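Mannan endo-1,4-beta-mannosidase (Mytilus edulis, PDB 2C0H) hydrolyses internal beta-1,4-mannosidic linkages at random in the backbones of mannans, galactomannans and glucomannans. Local coordinates at residues S22-W28 with A320-T326; V62-I68 with I107-N113; M220-W226 with L257-H263. The protein carries 3 engineered substitutions. One frame throughout, in Å; residues are numbered along the deposited sequence.

All three contacts are parallel strand pairs of one TIM barrel. Contact 1 joins the first barrel strand to the last and closes the ring. Contact 2 continues from strand 17-25, its centre about 11 Å from that of contact 1; Gln26 N lies 2.8 Å from Arg63 O, a probable hydrogen bond. The centre of contact 3 is about 12 Å from that of contact 2 and about 15 Å from that of contact 1. Contacts 2 and 3 meet inside the barrel, where Arg63 NE is 3.4 Å from Gln261 OE1. Trp323, Trp65 and Trp226, one per contact, probably bind substrate. Arg63 reaches Glu294, the probable nucleophile, and His263 reaches Glu163, the probable proton donor.

Contact 1: residues S22-W28 with A320-T326; sequences SGANQAW and AWTWSRT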
loop_
_atom_site.group_PDB
_atom_site.type_symbol
_atom_site.label_atom_id
_atom_site.label_comp_id
_atom_site.label_asym_id
_atom_site.label_seq_id
_atom_site.Cartn_x
_atom_site.Cartn_y
_atom_site.Cartn_z
ATOM N N SER A 22 -4.276 -10.828 -6.477
ATOM C CA SER A 22 -3.425 -10.856 -7.667
ATOM C C SER A 22 -3.773 -9.666 -8.544
ATOM O O SER A 22 -4.929 -9.490 -8.909
ATOM C CB SER A 22 -3.741 -12.120 -8.441
ATOM O OG SER A 22 -2.988 -12.169 -9.647
ATOM N N GLY A 23 -2.795 -8.871 -8.936
ATOM C CA GLY A 23 -3.114 -7.736 -9.786
ATOM C C GLY A 23 -1.954 -6.827 -10.039
ATOM O O GLY A 23 -0.827 -7.281 -10.169
ATOM N N ALA A 24 -2.248 -5.529 -10.079
ATOM C CA ALA A 24 -1.275 -4.554 -10.493
ATOM C C ALA A 24 -1.472 -3.215 -9.840
ATOM O O ALA A 24 -2.573 -2.875 -9.405
ATOM C CB ALA A 24 -1.330 -4.394 -11.991
ATOM N N ASN A 25 -0.394 -2.458 -9.806
ATOM C CA ASN A 25 -0.432 -1.034 -9.517
ATOM C C ASN A 25 -0.870 -0.296 -10.764
ATOM O O ASN A 25 -0.353 -0.561 -11.835
ATOM C CB ASN A 25 0.974 -0.539 -9.138
ATOM C CG ASN A 25 1.420 -0.985 -7.782
ATOM O OD1 ASN A 25 1.274 -0.235 -6.815
ATOM N ND2 ASN A 25 2.020 -2.176 -7.696
ATOM N N GLN A 26 -1.783 0.662 -10.622
ATOM C CA GLN A 26 -2.125 1.533 -11.762
ATOM C C GLN A 26 -0.861 2.329 -12.145
ATOM O O GLN A 26 -0.466 2.303 -13.312
ATOM C CB GLN A 26 -3.358 2.407 -11.475
ATOM C CG GLN A 26 -3.938 3.150 -12.701
ATOM C CD GLN A 26 -4.815 2.286 -13.620
ATOM O OE1 GLN A 26 -5.647 1.503 -13.170
ATOM N NE2 GLN A 26 -4.645 2.453 -14.923
ATOM N N ALA A 27 -0.167 3.031 -11.251
ATOM C CA ALA A 27 -0.615 3.491 -9.932
ATOM C C ALA A 27 -1.333 4.845 -10.081
ATOM O O ALA A 27 -1.872 5.375 -9.104
ATOM C CB ALA A 27 0.579 3.638 -9.022
ATOM N N TRP A 28 -1.326 5.419 -11.288
ATOM C CA TRP A 28 -2.006 6.674 -11.606
ATOM C C TRP A 28 -2.338 6.740 -13.101
ATOM O O TRP A 28 -1.854 5.923 -13.891
ATOM C CB TRP A 28 -1.109 7.875 -11.235
ATOM C CG TRP A 28 0.249 7.839 -11.874
ATOM C CD1 TRP A 28 0.548 8.220 -13.153
ATOM C CD2 TRP A 28 1.485 7.401 -11.293
ATOM N NE1 TRP A 28 1.873 8.020 -13.408
ATOM C CE2 TRP A 28 2.482 7.522 -12.288
ATOM C CE3 TRP A 28 1.855 6.914 -10.030
ATOM C CZ2 TRP A 28 3.809 7.187 -12.052
ATOM C CZ3 TRP A 28 3.160 6.571 -9.803
ATOM C CH2 TRP A 28 4.130 6.715 -10.802
ATOM N N ALA A 320 0.208 -10.427 -4.692
ATOM C CA ALA A 320 1.285 -9.989 -5.569
ATOM C C ALA A 320 0.727 -8.952 -6.555
ATOM O O ALA A 320 -0.217 -9.225 -7.288
ATOM C CB ALA A 320 1.862 -11.187 -6.289
ATOM N N TRP A 321 1.276 -7.739 -6.502
ATOM C CA TRP A 321 0.908 -6.648 -7.390
ATOM C C TRP A 321 2.127 -6.181 -8.188
ATOM O O TRP A 321 3.114 -5.772 -7.622
ATOM C CB TRP A 321 0.372 -5.461 -6.604
ATOM C CG TRP A 321 -0.864 -5.747 -5.817
ATOM C CD1 TRP A 321 -1.893 -6.571 -6.167
ATOM C CD2 TRP A 321 -1.228 -5.152 -4.568
ATOM N NE1 TRP A 321 -2.884 -6.530 -5.198
ATOM C CE2 TRP A 321 -2.489 -5.673 -4.205
ATOM C CE3 TRP A 321 -0.612 -4.229 -3.728
ATOM C CZ2 TRP A 321 -3.143 -5.300 -3.024
ATOM C CZ3 TRP A 321 -1.272 -3.865 -2.546
ATOM C CH2 TRP A 321 -2.504 -4.411 -2.212
ATOM N N THR A 322 2.065 -6.284 -9.513
ATOM C CA THR A 322 3.167 -5.833 -10.330
ATOM C C THR A 322 3.229 -4.315 -10.428
ATOM O O THR A 322 2.237 -3.626 -10.242
ATOM C CB THR A 322 3.039 -6.369 -11.750
ATOM O OG1 THR A 322 1.761 -6.039 -12.270
ATOM C CG2 THR A 322 3.276 -7.873 -11.789
ATOM N N TRP A 323 4.407 -3.809 -10.754
ATOM C CA TRP A 323 4.608 -2.404 -11.007
ATOM C C TRP A 323 4.946 -2.228 -12.486
ATOM O O TRP A 323 5.975 -2.789 -12.909
ATOM C CB TRP A 323 5.793 -1.898 -10.184
ATOM C CG TRP A 323 6.059 -0.463 -10.444
ATOM C CD1 TRP A 323 6.923 0.069 -11.368
ATOM C CD2 TRP A 323 5.398 0.636 -9.825
ATOM N NE1 TRP A 323 6.855 1.444 -11.322
ATOM C CE2 TRP A 323 5.916 1.812 -10.392
ATOM C CE3 TRP A 323 4.411 0.740 -8.840
ATOM C CZ2 TRP A 323 5.483 3.079 -10.000
ATOM C CZ3 TRP A 323 3.997 2.004 -8.445
ATOM C CH2 TRP A 323 4.520 3.148 -9.030
ATOM N N SER A 324 4.164 -1.501 -13.292
ATOM C CA SER A 324 2.782 -1.015 -13.090
ATOM C C SER A 324 2.098 -0.833 -14.463
ATOM O O SER A 324 2.739 -1.020 -15.506
ATOM C CB SER A 324 2.785 0.354 -12.412
ATOM O OG SER A 324 3.333 1.326 -13.296
ATOM N N ARG A 325 0.841 -0.427 -14.481
ATOM C CA ARG A 325 0.149 -0.180 -15.778
ATOM C C ARG A 325 0.904 0.853 -16.614
ATOM O O ARG A 325 0.930 0.732 -17.831
ATOM C CB ARG A 325 -1.331 0.248 -15.610
ATOM C CG ARG A 325 -2.060 0.679 -16.900
ATOM C CD ARG A 325 -2.314 -0.516 -17.696
ATOM N NE ARG A 325 -2.900 -0.301 -19.025
ATOM C CZ ARG A 325 -2.197 -0.107 -20.139
ATOM N NH1 ARG A 325 -0.883 -0.004 -20.094
ATOM N NH2 ARG A 325 -2.825 0.003 -21.306
ATOM N N THR A 326 1.465 1.871 -15.973
ATOM C CA THR A 326 2.189 2.941 -16.692
ATOM C C THR A 326 3.610 2.584 -17.117
ATOM O O THR A 326 4.128 3.198 -18.063
ATOM C CB THR A 326 2.298 4.253 -15.867
ATOM O OG1 THR A 326 3.131 4.074 -14.709
ATOM C CG2 THR A 326 0.926 4.742 -15.475
HETATM O O HOH W 1 2.536 3.876 -12.138
#
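Asn25 is the central residue of this contact. It sits near the C-terminal ends of two parallel strands. Its backbone N and its side-chain ND2 both donate to Thr322 O, each at 2.9 Å. Its O accepts from Arg325 N, also at 2.9 Å. Before it the pairing is regular: Gly23 N binds Ala320 O at 3.1 Å, and Thr322 N binds Gly23 O at 3.1 Å. Gly23 has no side chain, and the edge of the Trp321 ring lies close to its N.

Trp323 comes next. Asn25 CG approaches its CE3 at 3.6 Å, and Ala27 CB its CZ3 at 3.8 Å. A cis peptide follows Trp323, as in other family 5 glycosidases, and another precedes Ala27. Trp28 meets Trp323 obliquely, with CZ3 3.8 Å from CH2 of Trp323. Thr326 CG2 lies over one face of the Trp28 ring. Water 1 links the two segments: it accepts from Ala27 N at 3.0 Å, donates to Thr326 OG1 at 2.6 Å, and bonds Ser324 OG at 2.9 Å.

Asn25 OD1 also binds Arg63, and its ND2 binds Gly293 O. Trp323 NE1 binds Asp327, and its ring touches Glu294, the probable nucleophile. Dense polar bonding thus closes the barrel between its first and last parallel strands, while Trp323, at the C-terminal end of the strands, probably binds substrate, with Trp28 beside it.

Contact 2: residues V62-I68 with I107-N113; sequences VRVWLHI and IFFTLWN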
loop_
_atom_site.group_PDB
_atom_site.type_symbol
_atom_site.label_atom_id
_atom_site.label_comp_id
_atom_site.label_asym_id
_atom_site.label_seq_id
_atom_site.Cartn_x
_atom_site.Cartn_y
_atom_site.Cartn_z
ATOM N N VAL A 62 -6.434 -3.812 -7.765
ATOM C CA VAL A 62 -5.645 -2.703 -8.306
ATOM C C VAL A 62 -5.256 -1.789 -7.144
ATOM O O VAL A 62 -6.113 -1.491 -6.299
ATOM C CB VAL A 62 -6.429 -1.876 -9.363
ATOM C CG1 VAL A 62 -5.601 -0.724 -9.887
ATOM C CG2 VAL A 62 -6.867 -2.737 -10.512
ATOM N N ARG A 63 -3.994 -1.358 -7.116
ATOM C CA ARG A 63 -3.502 -0.322 -6.195
ATOM C C ARG A 63 -3.420 1.005 -6.959
ATOM O O ARG A 63 -2.804 1.094 -8.036
ATOM C CB ARG A 63 -2.141 -0.731 -5.609
ATOM C CG ARG A 63 -1.428 0.269 -4.691
ATOM C CD ARG A 63 -0.202 -0.412 -4.030
ATOM N NE ARG A 63 0.573 0.418 -3.088
ATOM C CZ ARG A 63 1.796 0.908 -3.273
ATOM N NH1 ARG A 63 2.473 0.703 -4.399
ATOM N NH2 ARG A 63 2.372 1.619 -2.315
ATOM N N VAL A 64 -4.022 2.043 -6.392
ATOM C CA VAL A 64 -4.037 3.365 -7.012
ATOM C C VAL A 64 -3.638 4.436 -6.003
ATOM O O VAL A 64 -4.013 4.348 -4.846
ATOM C CB VAL A 64 -5.416 3.676 -7.617
ATOM C CG1 VAL A 64 -6.477 3.831 -6.561
ATOM C CG2 VAL A 64 -5.374 4.910 -8.489
ATOM N N TRP A 65 -2.856 5.419 -6.433
ATOM C CA TRP A 65 -2.371 6.492 -5.547
ATOM C C TRP A 65 -3.318 7.697 -5.576
ATOM O O TRP A 65 -3.782 8.121 -6.643
ATOM C CB TRP A 65 -0.949 6.913 -5.937
ATOM C CG TRP A 65 0.145 5.861 -5.739
ATOM C CD1 TRP A 65 -0.015 4.529 -5.425
ATOM C CD2 TRP A 65 1.541 6.069 -5.879
ATOM N NE1 TRP A 65 1.208 3.915 -5.352
ATOM C CE2 TRP A 65 2.183 4.832 -5.646
ATOM C CE3 TRP A 65 2.325 7.187 -6.198
ATOM C CZ2 TRP A 65 3.581 4.695 -5.696
ATOM C CZ3 TRP A 65 3.705 7.047 -6.247
ATOM C CH2 TRP A 65 4.315 5.814 -6.000
ATOM N N LEU A 66 -3.590 8.259 -4.392
ATOM C CA LEU A 66 -4.605 9.288 -4.208
ATOM C C LEU A 66 -3.991 10.698 -3.992
ATOM O O LEU A 66 -3.800 11.439 -4.957
ATOM C CB LEU A 66 -5.558 8.878 -3.062
ATOM C CG LEU A 66 -6.846 9.711 -2.922
ATOM C CD1 LEU A 66 -7.815 9.475 -4.062
ATOM C CD2 LEU A 66 -7.550 9.376 -1.622
ATOM N N HIS A 67 -3.623 11.072 -2.768
ATOM C CA HIS A 67 -3.126 12.450 -2.529
ATOM C C HIS A 67 -1.685 12.694 -2.976
ATOM O O HIS A 67 -1.383 13.779 -3.478
ATOM C CB HIS A 67 -3.200 12.849 -1.053
ATOM C CG HIS A 67 -4.512 12.578 -0.393
ATOM N ND1 HIS A 67 -5.717 13.004 -0.903
ATOM C CD2 HIS A 67 -4.787 12.019 0.808
ATOM C CE1 HIS A 67 -6.686 12.671 -0.064
ATOM N NE2 HIS A 67 -6.144 12.077 0.984
ATOM N N ILE A 68 -0.809 11.709 -2.728
ATOM C CA ILE A 68 0.625 11.723 -3.053
ATOM C C ILE A 68 1.410 12.694 -2.158
ATOM O O ILE A 68 1.929 12.280 -1.112
ATOM C CB ILE A 68 0.850 11.887 -4.565
ATOM C CG1 ILE A 68 0.068 10.764 -5.282
ATOM C CG2 ILE A 68 2.338 11.841 -4.883
ATOM C CD1 ILE A 68 0.397 10.536 -6.765
ATOM N N ILE A 107 -10.281 -2.440 -5.070
ATOM C CA ILE A 107 -9.383 -1.302 -5.149
ATOM C C ILE A 107 -8.716 -1.001 -3.803
ATOM O O ILE A 107 -9.386 -0.951 -2.762
ATOM C CB ILE A 107 -10.163 -0.029 -5.641
ATOM C CG1 ILE A 107 -10.892 -0.282 -6.971
ATOM C CG2 ILE A 107 -9.273 1.196 -5.726
ATOM C CD1 ILE A 107 -10.010 -0.782 -8.101
ATOM N N PHE A 108 -7.414 -0.754 -3.844
ATOM C CA PHE A 108 -6.650 -0.287 -2.686
ATOM C C PHE A 108 -6.133 1.120 -2.973
ATOM O O PHE A 108 -5.362 1.314 -3.904
ATOM C CB PHE A 108 -5.517 -1.255 -2.357
ATOM C CG PHE A 108 -6.012 -2.589 -1.901
ATOM C CD1 PHE A 108 -6.158 -2.857 -0.547
ATOM C CD2 PHE A 108 -6.402 -3.546 -2.820
ATOM C CE1 PHE A 108 -6.659 -4.065 -0.122
ATOM C CE2 PHE A 108 -6.920 -4.770 -2.388
ATOM C CZ PHE A 108 -7.009 -5.026 -1.039
ATOM N N PHE A 109 -6.570 2.103 -2.187
ATOM C CA PHE A 109 -6.141 3.483 -2.350
ATOM C C PHE A 109 -4.910 3.795 -1.466
ATOM O O PHE A 109 -4.903 3.529 -0.260
ATOM C CB PHE A 109 -7.272 4.456 -1.975
ATOM C CG PHE A 109 -8.428 4.492 -2.949
ATOM C CD1 PHE A 109 -8.299 5.148 -4.168
ATOM C CD2 PHE A 109 -9.656 3.965 -2.615
ATOM C CE1 PHE A 109 -9.362 5.233 -5.052
ATOM C CE2 PHE A 109 -10.724 4.035 -3.500
ATOM C CZ PHE A 109 -10.579 4.678 -4.714
ATOM N N THR A 110 -3.858 4.351 -2.064
ATOM C CA THR A 110 -2.648 4.744 -1.327
ATOM C C THR A 110 -2.678 6.250 -1.073
ATOM O O THR A 110 -2.723 7.047 -2.008
ATOM C CB THR A 110 -1.362 4.388 -2.106
ATOM O OG1 THR A 110 -1.386 2.998 -2.416
ATOM C CG2 THR A 110 -0.136 4.658 -1.310
ATOM N N LEU A 111 -2.644 6.654 0.188
ATOM C CA LEU A 111 -2.866 8.054 0.530
ATOM C C LEU A 111 -1.678 8.962 0.153
ATOM O O LEU A 111 -1.882 9.923 -0.590
ATOM C CB LEU A 111 -3.165 8.182 2.041
ATOM C CG LEU A 111 -4.431 7.476 2.519
ATOM C CD1 LEU A 111 -4.492 7.668 4.036
ATOM C CD2 LEU A 111 -5.687 7.958 1.853
ATOM N N TRP A 112 -0.486 8.649 0.659
ATOM C CA TRP A 112 0.725 9.499 0.541
ATOM C C TRP A 112 1.896 8.786 -0.122
ATOM O O TRP A 112 1.900 7.564 -0.249
ATOM C CB TRP A 112 1.168 9.994 1.918
ATOM C CG TRP A 112 0.048 10.602 2.705
ATOM C CD1 TRP A 112 -0.599 10.037 3.775
ATOM C CD2 TRP A 112 -0.571 11.873 2.492
ATOM N NE1 TRP A 112 -1.562 10.873 4.225
ATOM C CE2 TRP A 112 -1.579 12.009 3.464
ATOM C CE3 TRP A 112 -0.383 12.907 1.561
ATOM C CZ2 TRP A 112 -2.389 13.149 3.553
ATOM C CZ3 TRP A 112 -1.198 14.041 1.646
ATOM C CH2 TRP A 112 -2.186 14.144 2.643
ATOM N N ASN A 113 2.903 9.558 -0.525
ATOM C CA ASN A 113 4.134 9.006 -1.122
ATOM C C ASN A 113 5.408 9.588 -0.487
ATOM O O ASN A 113 5.591 10.814 -0.449
ATOM C CB ASN A 113 4.128 9.310 -2.621
ATOM C CG ASN A 113 5.318 8.714 -3.343
ATOM O OD1 ASN A 113 5.900 7.728 -2.909
ATOM N ND2 ASN A 113 5.677 9.325 -4.470
#
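Ile107 opens the second strand. Its CD1 packs 4.0 Å from Val62 CB, and its CG2 3.9 Å from Val64 CG1. Phe108 pairs with Arg63: Phe108 N donates to Val62 O at 2.9 Å, and Val64 N to Phe108 O at 2.9 Å. Phe109 returns to the Ile107 face, where its CD1 meets Val64 CG1 at 3.3 Å. Thr110 loses the most area here. Its N binds Val64 O and its O takes Leu66 N, both at 2.8 Å, while its CG2 lies over the Trp65 ring. At Leu111 the register slips by one residue, a beta bulge. Leu111 O accepts Ile68 N at 3.0 Å and, weakly, His67 N at 3.0 Å. Trp112 has His67 CD2 over one ring face. Asn113 closes the pairing, its N binding Ile68 O at 3.0 Å.

Arg63 points into the barrel: it forms salt bridges to Asp159 and Glu294, the probable nucleophile, and its NH1 hydrogen-bonds Asn25 OD1. On the outer face, helix 89-102 packs on Val62, Leu66 and Ile107 and completes the right-handed beta-alpha-beta crossover between the two strands. Helix 131-149 covers Leu66, His67 and Leu111, and strands 17-25 and 155-162 flank the pair.

Contact 3: residues M220-W226 with L257-H263; sequences MVTVGSW and LSFYQVH
Five direct hydrogen bonds join these segments. Thr222 OG1 donates to Phe259 O at 2.7 Å, with Thr222 chi1 in t. Ser258 N donates to Val221 O at 2.8 Å, and Val221 N to Ser258 OG at 3.0 Å, with Ser258 chi1 in m. Further along, Ser225 N binds Gln261 O at 3.0 Å and His263 N binds Ser225 O at 2.9 Å. Between these two groups the strands separate slightly. Water 2 bridges Val223 O and Gln261 N, 3.0 Å from each, accepting from the latter.

The strands run parallel. The axes of 221-225 and 260-263 come within 4.6 Å at 17°. Ser225 pairs with Val262, CA to CA 4.8 Å. The backbone is extended, except at Ser258 (-83/-45) and Trp226 (-70/-27). His263 (chi1 m) donates NE2 to OE1 of Gln261 (chi1 t, chi2 t) at 2.9 Å. Gly224 lies next to this pair; a CB there would clash with His263 NE2.

Thr222 CB makes a CH-pi contact over the Phe259 ring (chi1 p), 4.2 Å from its centroid. Leu257 CD2 packs 4.0 Å from Val223 CG2 and 4.2 Å from Val221 CG1.

His263 ND1 binds Glu163, the probable proton donor, and Trp226 probably binds substrate. The pair belongs to a beta-alpha-beta unit of the TIM barrel through helix 243-250. Helix 198-215 covers Val221, Val223 and Leu257, while strands 155-162 and 290-294 flank the pair.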
loop_
_atom_site.group_PDB
_atom_site.type_symbol
_atom_site.label_atom_id
_atom_site.label_comp_id
_atom_site.label_asym_id
_atom_site.label_seq_id
_atom_site.Cartn_x
_atom_site.Cartn_y
_atom_site.Cartn_z
ATOM N N MET A 220 -9.289 -2.874 5.907
ATOM C CA MET A 220 -7.930 -3.334 5.739
ATOM C C MET A 220 -7.021 -2.129 5.552
ATOM O O MET A 220 -7.311 -1.253 4.733
ATOM C CB MET A 220 -7.836 -4.246 4.514
ATOM C CG MET A 220 -8.718 -5.466 4.579
ATOM S SD MET A 220 -8.126 -6.728 5.703
ATOM C CE MET A 220 -8.954 -6.320 7.240
ATOM N N VAL A 221 -5.966 -2.066 6.361
ATOM C CA VAL A 221 -4.960 -0.991 6.329
ATOM C C VAL A 221 -3.530 -1.572 6.246
ATOM O O VAL A 221 -3.181 -2.527 6.936
ATOM C CB VAL A 221 -5.072 -0.087 7.585
ATOM C CG1 VAL A 221 -4.089 1.067 7.513
ATOM C CG2 VAL A 221 -6.487 0.446 7.750
ATOM N N THR A 222 -2.693 -0.974 5.399
ATOM C CA THR A 222 -1.314 -1.392 5.248
ATOM C C THR A 222 -0.382 -0.178 4.998
ATOM O O THR A 222 -0.832 0.973 5.048
ATOM C CB THR A 222 -1.205 -2.455 4.117
ATOM O OG1 THR A 222 0.104 -3.037 4.117
ATOM C CG2 THR A 222 -1.467 -1.847 2.761
ATOM N N VAL A 223 0.907 -0.453 4.791
ATOM C CA VAL A 223 1.939 0.509 4.368
ATOM C C VAL A 223 2.841 -0.198 3.364
ATOM O O VAL A 223 3.244 -1.316 3.601
ATOM C CB VAL A 223 2.805 0.975 5.551
ATOM C CG1 VAL A 223 3.991 1.842 5.086
ATOM C CG2 VAL A 223 1.965 1.737 6.532
ATOM N N GLY A 224 3.152 0.458 2.255
ATOM C CA GLY A 224 4.060 -0.123 1.262
ATOM C C GLY A 224 5.544 0.119 1.534
ATOM O O GLY A 224 6.103 1.120 1.088
ATOM N N SER A 225 6.189 -0.802 2.246
ATOM C CA SER A 225 7.588 -0.684 2.653
ATOM C C SER A 225 8.534 -0.924 1.481
ATOM O O SER A 225 8.309 -1.817 0.678
ATOM C CB SER A 225 7.907 -1.665 3.789
ATOM O OG SER A 225 9.262 -1.584 4.154
ATOM N N TRP A 226 9.588 -0.126 1.407
ATOM C CA TRP A 226 10.519 -0.176 0.271
ATOM C C TRP A 226 11.392 -1.421 0.201
ATOM O O TRP A 226 11.809 -1.820 -0.890
ATOM C CB TRP A 226 11.369 1.107 0.230
ATOM C CG TRP A 226 12.862 0.927 0.243
ATOM C CD1 TRP A 226 13.717 0.999 -0.831
ATOM C CD2 TRP A 226 13.688 0.676 1.385
ATOM N NE1 TRP A 226 15.000 0.796 -0.421
ATOM C CE2 TRP A 226 15.020 0.597 0.932
ATOM C CE3 TRP A 226 13.433 0.504 2.750
ATOM C CZ2 TRP A 226 16.087 0.354 1.791
ATOM C CZ3 TRP A 226 14.494 0.258 3.602
ATOM C CH2 TRP A 226 15.809 0.177 3.120
ATOM N N LEU A 257 -1.565 -2.280 11.703
ATOM C CA LEU A 257 -1.859 -2.660 10.324
ATOM C C LEU A 257 -2.593 -3.990 10.276
ATOM O O LEU A 257 -2.483 -4.807 11.201
ATOM C CB LEU A 257 -0.557 -2.767 9.518
ATOM C CG LEU A 257 0.361 -1.542 9.485
ATOM C CD1 LEU A 257 1.537 -1.826 8.546
ATOM C CD2 LEU A 257 -0.384 -0.296 9.060
ATOM N N SER A 258 -3.326 -4.201 9.185
ATOM C CA SER A 258 -4.028 -5.458 8.908
ATOM C C SER A 258 -3.085 -6.460 8.276
ATOM O O SER A 258 -3.105 -7.635 8.616
ATOM C CB SER A 258 -5.185 -5.206 7.947
ATOM O OG SER A 258 -6.049 -4.179 8.422
ATOM N N PHE A 259 -2.305 -5.989 7.310
ATOM C CA PHE A 259 -1.309 -6.809 6.644
ATOM C C PHE A 259 -0.110 -5.961 6.242
ATOM O O PHE A 259 -0.167 -4.729 6.253
ATOM C CB PHE A 259 -1.889 -7.628 5.464
ATOM C CG PHE A 259 -2.458 -6.819 4.328
ATOM C CD1 PHE A 259 -1.635 -6.347 3.314
ATOM C CD2 PHE A 259 -3.836 -6.598 4.221
ATOM C CE1 PHE A 259 -2.154 -5.616 2.249
ATOM C CE2 PHE A 259 -4.365 -5.883 3.150
ATOM C CZ PHE A 259 -3.515 -5.386 2.164
ATOM N N TYR A 260 0.989 -6.635 5.954
ATOM C CA TYR A 260 2.245 -5.995 5.560
ATOM C C TYR A 260 2.326 -6.016 4.040
ATOM O O TYR A 260 1.692 -6.837 3.373
ATOM C CB TYR A 260 3.450 -6.734 6.158
ATOM C CG TYR A 260 3.528 -6.755 7.684
ATOM C CD1 TYR A 260 3.644 -5.573 8.407
ATOM C CD2 TYR A 260 3.497 -7.937 8.377
ATOM C CE1 TYR A 260 3.734 -5.583 9.788
ATOM C CE2 TYR A 260 3.586 -7.958 9.767
ATOM C CZ TYR A 260 3.703 -6.784 10.452
ATOM O OH TYR A 260 3.786 -6.818 11.824
ATOM N N GLN A 261 3.076 -5.070 3.511
ATOM C CA GLN A 261 3.290 -4.959 2.077
ATOM C C GLN A 261 4.746 -4.582 1.875
ATOM O O GLN A 261 5.247 -3.638 2.504
ATOM C CB GLN A 261 2.377 -3.889 1.491
ATOM C CG GLN A 261 2.508 -3.751 -0.017
ATOM C CD GLN A 261 1.935 -2.466 -0.562
ATOM O OE1 GLN A 261 2.442 -1.917 -1.547
ATOM N NE2 GLN A 261 0.860 -1.990 0.042
ATOM N N VAL A 262 5.450 -5.322 1.028
ATOM C CA VAL A 262 6.866 -5.072 0.803
ATOM C C VAL A 262 7.139 -5.025 -0.683
ATOM O O VAL A 262 6.523 -5.748 -1.446
ATOM C CB VAL A 262 7.788 -6.132 1.460
ATOM C CG1 VAL A 262 7.626 -7.507 0.794
ATOM C CG2 VAL A 262 9.230 -5.701 1.424
ATOM N N HIS A 263 8.072 -4.168 -1.067
ATOM C CA HIS A 263 8.474 -4.049 -2.452
ATOM C C HIS A 263 9.828 -4.730 -2.667
ATOM O O HIS A 263 10.655 -4.817 -1.748
ATOM C CB HIS A 263 8.537 -2.572 -2.814
ATOM C CG HIS A 263 7.261 -1.831 -2.532
ATOM N ND1 HIS A 263 7.187 -0.454 -2.528
ATOM C CD2 HIS A 263 6.016 -2.274 -2.238
ATOM C CE1 HIS A 263 5.950 -0.087 -2.248
ATOM N NE2 HIS A 263 5.218 -1.170 -2.067
HETATM O O HOH W 2 4.224 -3.279 5.626
#